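Local coordinates for protein SUBA (Escherichia coli, PDB 2IY9) that cleaves the endoplasmic reticulum chaperone BiP of the host as the subtilase-family serine protease subunit of an AB5 toxin, leading to ER stress and cell death, at residues Val46-Val51 with Pro108-Ser113; His89-Ala94 with Leu259-Lys264. All blocks are in the same frame, centred on the assembly; numbering follows the deposited sequence.

Interaction 1: Val46-Val51 with Pro108-Ser113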
ATOM      1  N   VAL A  46      -2.987 -15.241  -3.810  1.00 26.23           N
ATOM      2  CA  VAL A  46      -2.207 -14.063  -3.478  1.00 25.08           C
ATOM      3  C   VAL A  46      -2.786 -13.509  -2.202  1.00 24.30           C
ATOM      4  O   VAL A  46      -3.976 -13.210  -2.146  1.00 24.77           O
ATOM      5  CB  VAL A  46      -2.302 -12.983  -4.588  1.00 25.06           C
ATOM      6  CG1 VAL A  46      -1.596 -11.694  -4.159  1.00 25.02           C
ATOM      7  CG2 VAL A  46      -1.704 -13.493  -5.893  1.00 25.31           C
ATOM      8  N   VAL A  47      -1.940 -13.383  -1.184  1.00 23.43           N
ATOM      9  CA  VAL A  47      -2.329 -12.827   0.104  1.00 22.61           C
ATOM     10  C   VAL A  47      -1.579 -11.513   0.288  1.00 22.31           C
ATOM     11  O   VAL A  47      -0.346 -11.480   0.285  1.00 22.55           O
ATOM     12  CB  VAL A  47      -1.980 -13.783   1.274  1.00 22.53           C
ATOM     13  CG1 VAL A  47      -2.410 -13.182   2.603  1.00 23.42           C
ATOM     14  CG2 VAL A  47      -2.614 -15.167   1.073  1.00 22.67           C
ATOM     15  N   VAL A  48      -2.329 -10.429   0.448  1.00 22.41           N
ATOM     16  CA  VAL A  48      -1.730  -9.137   0.728  1.00 21.85           C
ATOM     17  C   VAL A  48      -1.696  -8.929   2.239  1.00 22.20           C
ATOM     18  O   VAL A  48      -2.694  -9.144   2.942  1.00 22.05           O
ATOM     19  CB  VAL A  48      -2.513  -7.990   0.046  1.00 21.32           C
ATOM     20  CG1 VAL A  48      -1.916  -6.619   0.414  1.00 20.82           C
ATOM     21  CG2 VAL A  48      -2.533  -8.186  -1.477  1.00 21.75           C
ATOM     22  N   SER A  49      -0.532  -8.530   2.739  1.00 22.58           N
ATOM     23  CA  SER A  49      -0.392  -8.233   4.154  1.00 23.44           C
ATOM     24  C   SER A  49      -0.973  -6.838   4.434  1.00 23.26           C
ATOM     25  O   SER A  49      -0.652  -5.874   3.740  1.00 23.03           O
ATOM     26  CB  SER A  49       1.086  -8.337   4.548  1.00 23.85           C
ATOM     27  OG  SER A  49       1.227  -8.276   5.961  1.00 29.26           O
ATOM     28  N   VAL A  50      -1.861  -6.740   5.417  1.00 22.99           N
ATOM     29  CA  VAL A  50      -2.402  -5.439   5.806  1.00 22.98           C
ATOM     30  C   VAL A  50      -1.919  -5.123   7.220  1.00 22.94           C
ATOM     31  O   VAL A  50      -2.465  -5.636   8.214  1.00 23.25           O
ATOM     32  CB  VAL A  50      -3.939  -5.352   5.656  1.00 23.05           C
ATOM     33  CG1 VAL A  50      -4.487  -4.062   6.294  1.00 22.59           C
ATOM     34  CG2 VAL A  50      -4.319  -5.398   4.194  1.00 22.10           C
ATOM     35  N   VAL A  51      -0.862  -4.308   7.280  1.00 22.39           N
ATOM     36  CA  VAL A  51      -0.210  -3.939   8.537  1.00 22.56           C
ATOM     37  C   VAL A  51      -0.871  -2.626   8.961  1.00 22.54           C
ATOM     38  O   VAL A  51      -0.655  -1.555   8.356  1.00 21.66           O
ATOM     39  CB  VAL A  51       1.327  -3.820   8.378  1.00 22.66           C
ATOM     40  CG1 VAL A  51       2.001  -3.570   9.741  1.00 24.08           C
ATOM     41  CG2 VAL A  51       1.901  -5.095   7.728  1.00 22.02           C
ATOM     42  N   PRO A 108     -10.119  -8.510  -6.226  1.00 25.12           N
ATOM     43  CA  PRO A 108     -10.994  -9.248  -5.312  1.00 25.36           C
ATOM     44  C   PRO A 108     -10.654 -10.732  -5.128  1.00 25.57           C
ATOM     45  O   PRO A 108     -11.174 -11.352  -4.203  1.00 25.91           O
ATOM     46  CB  PRO A 108     -12.388  -9.069  -5.927  1.00 25.55           C
ATOM     47  CG  PRO A 108     -12.149  -8.732  -7.338  1.00 25.55           C
ATOM     48  CD  PRO A 108     -10.860  -7.981  -7.389  1.00 24.95           C
ATOM     49  N   HIS A 109      -9.806 -11.287  -5.993  1.00 25.40           N
ATOM     50  CA  HIS A 109      -9.312 -12.659  -5.819  1.00 25.74           C
ATOM     51  C   HIS A 109      -8.293 -12.794  -4.692  1.00 25.00           C
ATOM     52  O   HIS A 109      -8.043 -13.905  -4.220  1.00 25.16           O
ATOM     53  CB  HIS A 109      -8.689 -13.186  -7.114  1.00 26.32           C
ATOM     54  CG  HIS A 109      -9.645 -13.248  -8.259  1.00 29.67           C
ATOM     55  ND1 HIS A 109      -9.303 -12.848  -9.536  1.00 34.37           N
ATOM     56  CD2 HIS A 109     -10.934 -13.657  -8.323  1.00 32.24           C
ATOM     57  CE1 HIS A 109     -10.343 -13.012 -10.337  1.00 33.30           C
ATOM     58  NE2 HIS A 109     -11.345 -13.496  -9.626  1.00 33.97           N
ATOM     59  N   ALA A 110      -7.682 -11.677  -4.296  1.00 24.22           N
ATOM     60  CA  ALA A 110      -6.686 -11.685  -3.216  1.00 23.45           C
ATOM     61  C   ALA A 110      -7.295 -12.029  -1.869  1.00 23.12           C
ATOM     62  O   ALA A 110      -8.482 -11.827  -1.639  1.00 23.40           O
ATOM     63  CB  ALA A 110      -5.961 -10.334  -3.129  1.00 23.19           C
ATOM     64  N   LEU A 111      -6.461 -12.570  -0.990  1.00 22.65           N
ATOM     65  CA  LEU A 111      -6.801 -12.744   0.407  1.00 21.96           C
ATOM     66  C   LEU A 111      -6.006 -11.734   1.220  1.00 22.03           C
ATOM     67  O   LEU A 111      -5.119 -11.066   0.686  1.00 21.69           O
ATOM     68  CB  LEU A 111      -6.488 -14.166   0.866  1.00 21.88           C
ATOM     69  CG  LEU A 111      -7.208 -15.305   0.139  1.00 22.22           C
ATOM     70  CD1 LEU A 111      -6.664 -16.667   0.596  1.00 22.92           C
ATOM     71  CD2 LEU A 111      -8.693 -15.237   0.355  1.00 22.34           C
ATOM     72  N   ILE A 112      -6.335 -11.627   2.506  1.00 21.79           N
ATOM     73  CA  ILE A 112      -5.763 -10.610   3.371  1.00 22.30           C
ATOM     74  C   ILE A 112      -5.194 -11.266   4.633  1.00 22.35           C
ATOM     75  O   ILE A 112      -5.859 -12.084   5.279  1.00 22.18           O
ATOM     76  CB  ILE A 112      -6.853  -9.560   3.778  1.00 22.46           C
ATOM     77  CG1 ILE A 112      -7.377  -8.792   2.543  1.00 22.72           C
ATOM     78  CG2 ILE A 112      -6.351  -8.623   4.915  1.00 22.99           C
ATOM     79  CD1 ILE A 112      -6.338  -7.884   1.852  1.00 21.60           C
ATOM     80  N   SER A 113      -3.962 -10.904   4.964  1.00 22.67           N
ATOM     81  CA  SER A 113      -3.367 -11.257   6.252  1.00 23.41           C
ATOM     82  C   SER A 113      -3.274  -9.988   7.086  1.00 23.97           C
ATOM     83  O   SER A 113      -2.468  -9.092   6.786  1.00 24.88           O
ATOM     84  CB  SER A 113      -1.984 -11.878   6.063  1.00 23.49           C
ATOM     85  OG  SER A 113      -1.396 -12.164   7.320  1.00 24.57           O
TER
HETATM   86  O   HOH W   1      -5.793 -15.321  -4.348  1.00 29.65           O
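Two neighbouring strands of the seven-stranded parallel sheet at the heart of the subtilase fold meet here: 47-51, in a central position, and 111-113, which has strand 65-70 on its other edge. Their backbones zip together through four hydrogen bonds that alternate in direction, as parallel pairing requires. The ladder opens with Leu111 N giving to Val46 O at 2.8 Å, in the plane of that carbonyl. The next three rungs, Val48 N to Leu111 O, Ser113 N to Val48 O and Val50 N to Ser113 O, are likewise nearly straight at hydrogen, but each donor sits about 30° above the acceptor's carbonyl plane. The -36° crossing of the short strands shows the sheet's twist.

Val50 illustrates how a branched side chain is used on one face. Its CB already touches Ile112 CG2 at 4.1 Å. CG2, anti to the carbonyl carbon and beside Val50 N, then comes to 3.9 Å from Ile112 CG2 and 4.0 Å from Ile112 CD1, so a single methyl meets both branches of the isoleucine obliquely. CG1 turns elsewhere, to Gly90 O of helix 84-98, whose Ile97 packs on Val48, Val50 and Ile112 alike.

Val47, Leu111, Ser49 and Ser113 occupy the opposite face. Val47 divides its two methyls between partners: CG2 crosses Leu111 CB, while CG1, anti to the backbone N (chi1 -179°), reaches forward to Ser113 CB at 3.7 Å. The buried hydroxyl of Ser49 finds its partner in Glu144 OE2. At the Val46 end, one water bridges the two segments: it accepts from Val46 N at 2.9 Å and donates to His109 O at 2.7 Å.

Interaction 2: His89-Ala94 with Leu259-Lys264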
ATOM      1  N   HIS A  89      -9.865   1.785  10.172  1.00 25.69           N
ATOM      2  CA  HIS A  89      -8.801   2.006   9.189  1.00 25.32           C
ATOM      3  C   HIS A  89      -8.319   0.735   8.487  1.00 24.43           C
ATOM      4  O   HIS A  89      -8.255   0.707   7.258  1.00 23.89           O
ATOM      5  CB  HIS A  89      -7.629   2.759   9.816  1.00 25.93           C
ATOM      6  CG  HIS A  89      -6.664   3.310   8.815  1.00 27.27           C
ATOM      7  ND1 HIS A  89      -6.848   4.527   8.195  1.00 30.24           N
ATOM      8  CD2 HIS A  89      -5.497   2.815   8.337  1.00 27.26           C
ATOM      9  CE1 HIS A  89      -5.837   4.755   7.374  1.00 27.71           C
ATOM     10  NE2 HIS A  89      -5.001   3.736   7.447  1.00 28.71           N
ATOM     11  N   GLY A  90      -7.996  -0.303   9.260  1.00 23.39           N
ATOM     12  CA  GLY A  90      -7.546  -1.581   8.687  1.00 23.32           C
ATOM     13  C   GLY A  90      -8.578  -2.197   7.749  1.00 22.99           C
ATOM     14  O   GLY A  90      -8.239  -2.646   6.638  1.00 22.77           O
ATOM     15  N   THR A  91      -9.837  -2.218   8.195  1.00 22.66           N
ATOM     16  CA  THR A  91     -10.958  -2.745   7.391  1.00 23.13           C
ATOM     17  C   THR A  91     -11.120  -1.954   6.086  1.00 22.75           C
ATOM     18  O   THR A  91     -11.311  -2.532   5.010  1.00 23.06           O
ATOM     19  CB  THR A  91     -12.303  -2.721   8.181  1.00 23.30           C
ATOM     20  OG1 THR A  91     -12.133  -3.368   9.447  1.00 23.95           O
ATOM     21  CG2 THR A  91     -13.412  -3.433   7.411  1.00 23.24           C
ATOM     22  N   ALA A  92     -11.047  -0.629   6.193  1.00 22.31           N
ATOM     23  CA  ALA A  92     -11.098   0.248   5.031  1.00 21.58           C
ATOM     24  C   ALA A  92     -10.042  -0.145   3.982  1.00 21.57           C
ATOM     25  O   ALA A  92     -10.364  -0.318   2.809  1.00 21.15           O
ATOM     26  CB  ALA A  92     -10.924   1.697   5.456  1.00 21.83           C
ATOM     27  N   MET A  93      -8.791  -0.290   4.422  1.00 21.72           N
ATOM     28  CA  MET A  93      -7.675  -0.590   3.510  1.00 21.65           C
ATOM     29  C   MET A  93      -7.828  -1.956   2.860  1.00 21.56           C
ATOM     30  O   MET A  93      -7.710  -2.086   1.629  1.00 21.65           O
ATOM     31  CB  MET A  93      -6.331  -0.474   4.235  1.00 22.43           C
ATOM     32  CG  MET A  93      -6.083   0.910   4.895  1.00 22.91           C
ATOM     33  SD  MET A  93      -6.159   2.280   3.729  1.00 27.46           S
ATOM     34  CE  MET A  93      -7.678   3.102   4.179  1.00 27.21           C
ATOM     35  N   ALA A  94      -8.123  -2.955   3.691  1.00 21.31           N
ATOM     36  CA  ALA A  94      -8.417  -4.308   3.242  1.00 20.81           C
ATOM     37  C   ALA A  94      -9.520  -4.295   2.196  1.00 20.93           C
ATOM     38  O   ALA A  94      -9.413  -4.992   1.191  1.00 20.44           O
ATOM     39  CB  ALA A  94      -8.798  -5.203   4.408  1.00 20.97           C
ATOM     40  N   LEU A 259     -15.034   0.268   3.207  1.00 26.40           N
ATOM     41  CA  LEU A 259     -15.845  -0.509   4.134  1.00 26.36           C
ATOM     42  C   LEU A 259     -15.495  -0.218   5.600  1.00 27.20           C
ATOM     43  O   LEU A 259     -14.313  -0.074   5.948  1.00 26.63           O
ATOM     44  CB  LEU A 259     -15.641  -2.005   3.855  1.00 25.89           C
ATOM     45  CG  LEU A 259     -16.501  -3.029   4.601  1.00 25.55           C
ATOM     46  CD1 LEU A 259     -17.962  -2.865   4.200  1.00 22.21           C
ATOM     47  CD2 LEU A 259     -16.009  -4.450   4.324  1.00 24.82           C
ATOM     48  N   ARG A 260     -16.528  -0.141   6.443  1.00 27.73           N
ATOM     49  CA  ARG A 260     -16.379  -0.001   7.903  1.00 28.80           C
ATOM     50  C   ARG A 260     -16.737  -1.325   8.613  1.00 29.12           C
ATOM     51  O   ARG A 260     -17.495  -2.120   8.058  1.00 28.98           O
ATOM     52  CB  ARG A 260     -17.297   1.107   8.421  1.00 29.03           C
ATOM     53  CG  ARG A 260     -17.065   2.505   7.827  1.00 30.93           C
ATOM     54  CD  ARG A 260     -18.298   3.379   8.043  1.00 33.54           C
ATOM     55  NE  ARG A 260     -18.759   3.284   9.425  1.00 36.21           N
ATOM     56  CZ  ARG A 260     -18.313   4.046  10.420  1.00 36.90           C
ATOM     57  NH1 ARG A 260     -17.399   4.985  10.194  1.00 36.95           N
ATOM     58  NH2 ARG A 260     -18.784   3.865  11.647  1.00 37.59           N
ATOM     59  N   PRO A 261     -16.200  -1.561   9.835  1.00 29.78           N
ATOM     60  CA  PRO A 261     -16.505  -2.790  10.586  1.00 30.50           C
ATOM     61  C   PRO A 261     -17.990  -3.035  10.881  1.00 31.38           C
ATOM     62  O   PRO A 261     -18.377  -4.180  11.105  1.00 31.45           O
ATOM     63  CB  PRO A 261     -15.729  -2.605  11.892  1.00 30.62           C
ATOM     64  CG  PRO A 261     -14.604  -1.699  11.524  1.00 30.25           C
ATOM     65  CD  PRO A 261     -15.218  -0.732  10.558  1.00 29.85           C
ATOM     66  N   ASP A 262     -18.804  -1.978  10.862  1.00 32.08           N
ATOM     67  CA  ASP A 262     -20.247  -2.113  11.067  1.00 33.08           C
ATOM     68  C   ASP A 262     -20.998  -2.331   9.749  1.00 33.31           C
ATOM     69  O   ASP A 262     -22.231  -2.240   9.702  1.00 33.80           O
ATOM     70  CB  ASP A 262     -20.812  -0.909  11.850  1.00 33.31           C
ATOM     71  CG  ASP A 262     -20.655   0.417  11.108  1.00 34.26           C
ATOM     72  OD1 ASP A 262     -20.150   0.425   9.963  1.00 35.01           O
ATOM     73  OD2 ASP A 262     -21.038   1.470  11.674  1.00 35.48           O
ATOM     74  N   ALA A 263     -20.241  -2.608   8.687  1.00 33.06           N
ATOM     75  CA  ALA A 263     -20.771  -2.984   7.371  1.00 33.32           C
ATOM     76  C   ALA A 263     -21.255  -1.840   6.481  1.00 33.21           C
ATOM     77  O   ALA A 263     -21.541  -2.047   5.305  1.00 33.20           O
ATOM     78  CB  ALA A 263     -21.854  -4.063   7.497  1.00 34.06           C
ATOM     79  N   LYS A 264     -21.347  -0.637   7.024  1.00 33.35           N
ATOM     80  CA  LYS A 264     -21.664   0.503   6.176  1.00 33.90           C
ATOM     81  C   LYS A 264     -20.382   1.035   5.548  1.00 33.25           C
ATOM     82  O   LYS A 264     -19.276   0.570   5.871  1.00 32.56           O
ATOM     83  CB  LYS A 264     -22.442   1.588   6.923  1.00 34.08           C
ATOM     84  CG  LYS A 264     -21.875   1.963   8.289  1.00 35.86           C
ATOM     85  CD  LYS A 264     -22.792   2.908   9.055  1.00 35.72           C
ATOM     86  CE  LYS A 264     -22.853   4.286   8.388  1.00 39.03           C
ATOM     87  NZ  LYS A 264     -23.663   5.268   9.165  1.00 40.06           N
TER
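Thr91 pushes its side chain from the helix against the loop 259-264, its methyl over the backbone between Leu259 and Arg260 and its hydroxyl beside a proline ring. CG2, anti to the backbone N, lies 3.8 Å from Leu259 O and 4.1 Å from Arg260 C, and it also touches Leu259 CD2 at 4.2 Å. The other branch, OG1, beside the backbone N (chi1 -52°), comes within 3.6 Å of Pro261 CG as the two side chains cross obliquely. That approach is van der Waals packing; the polar partner of OG1 is the backbone N of Ala56, on which Pro261 also packs.

Helix 84-98 carries in its first half His89, the inferred charge-relay histidine of this subtilase, and the loop joins the antiparallel strands 256-259 and 265-268, forming a hairpin. His89 and Met93 direct their side chains to the other side of the helix, toward Asp52 and Ser272 of the inferred triad, with Met93 CE 4.0 Å above one face of the His89 imidazole, offset toward the ring's rim. The hairpin thus packs on the side of helix 84-98 turned from His89 and Met93. Although Leu259 O is only 3.3 Å from Ala92 N, the angle is too poor for a hydrogen bond, and no such bond joins the two segments.

The loop contains a type I turn, Arg260 to Ala263, closed by Ala263 N to Arg260 O, and Arg260 N also bonds to Lys264 O. Within the loop Arg260 and Asp262 also pair: Arg260 NH2 reaches Asp262 OD2 at 3.3 Å, the carboxylate oxygen lying in the guanidinium plane although the nitrogen stands 45° out of the carboxylate's. Arg260 NH2 has a second anionic partner in Glu84, on the same helix as Thr91.

How the interactions relate
Helix 84-98 and strand 111-116 follow one another in the chain, so the two contacts are linked through consecutive elements, and their segments alternate along the chain; both are buried, with centres about 14 Å apart. They touch directly, Ile112 CG2 packing against Ala94 CB. Interaction 1 lies deeper, its centre about 11 Å from that of the chain, against about 16 Å, and unites two strands through regular backbone hydrogen bonds reinforced by aliphatic packing. Interaction 2 instead joins a helix to a hairpin loop whose tip is exposed; its contact is smaller, 188 against 405 Å², and relies on van der Waals fit, with charges paired at the loop's outer part.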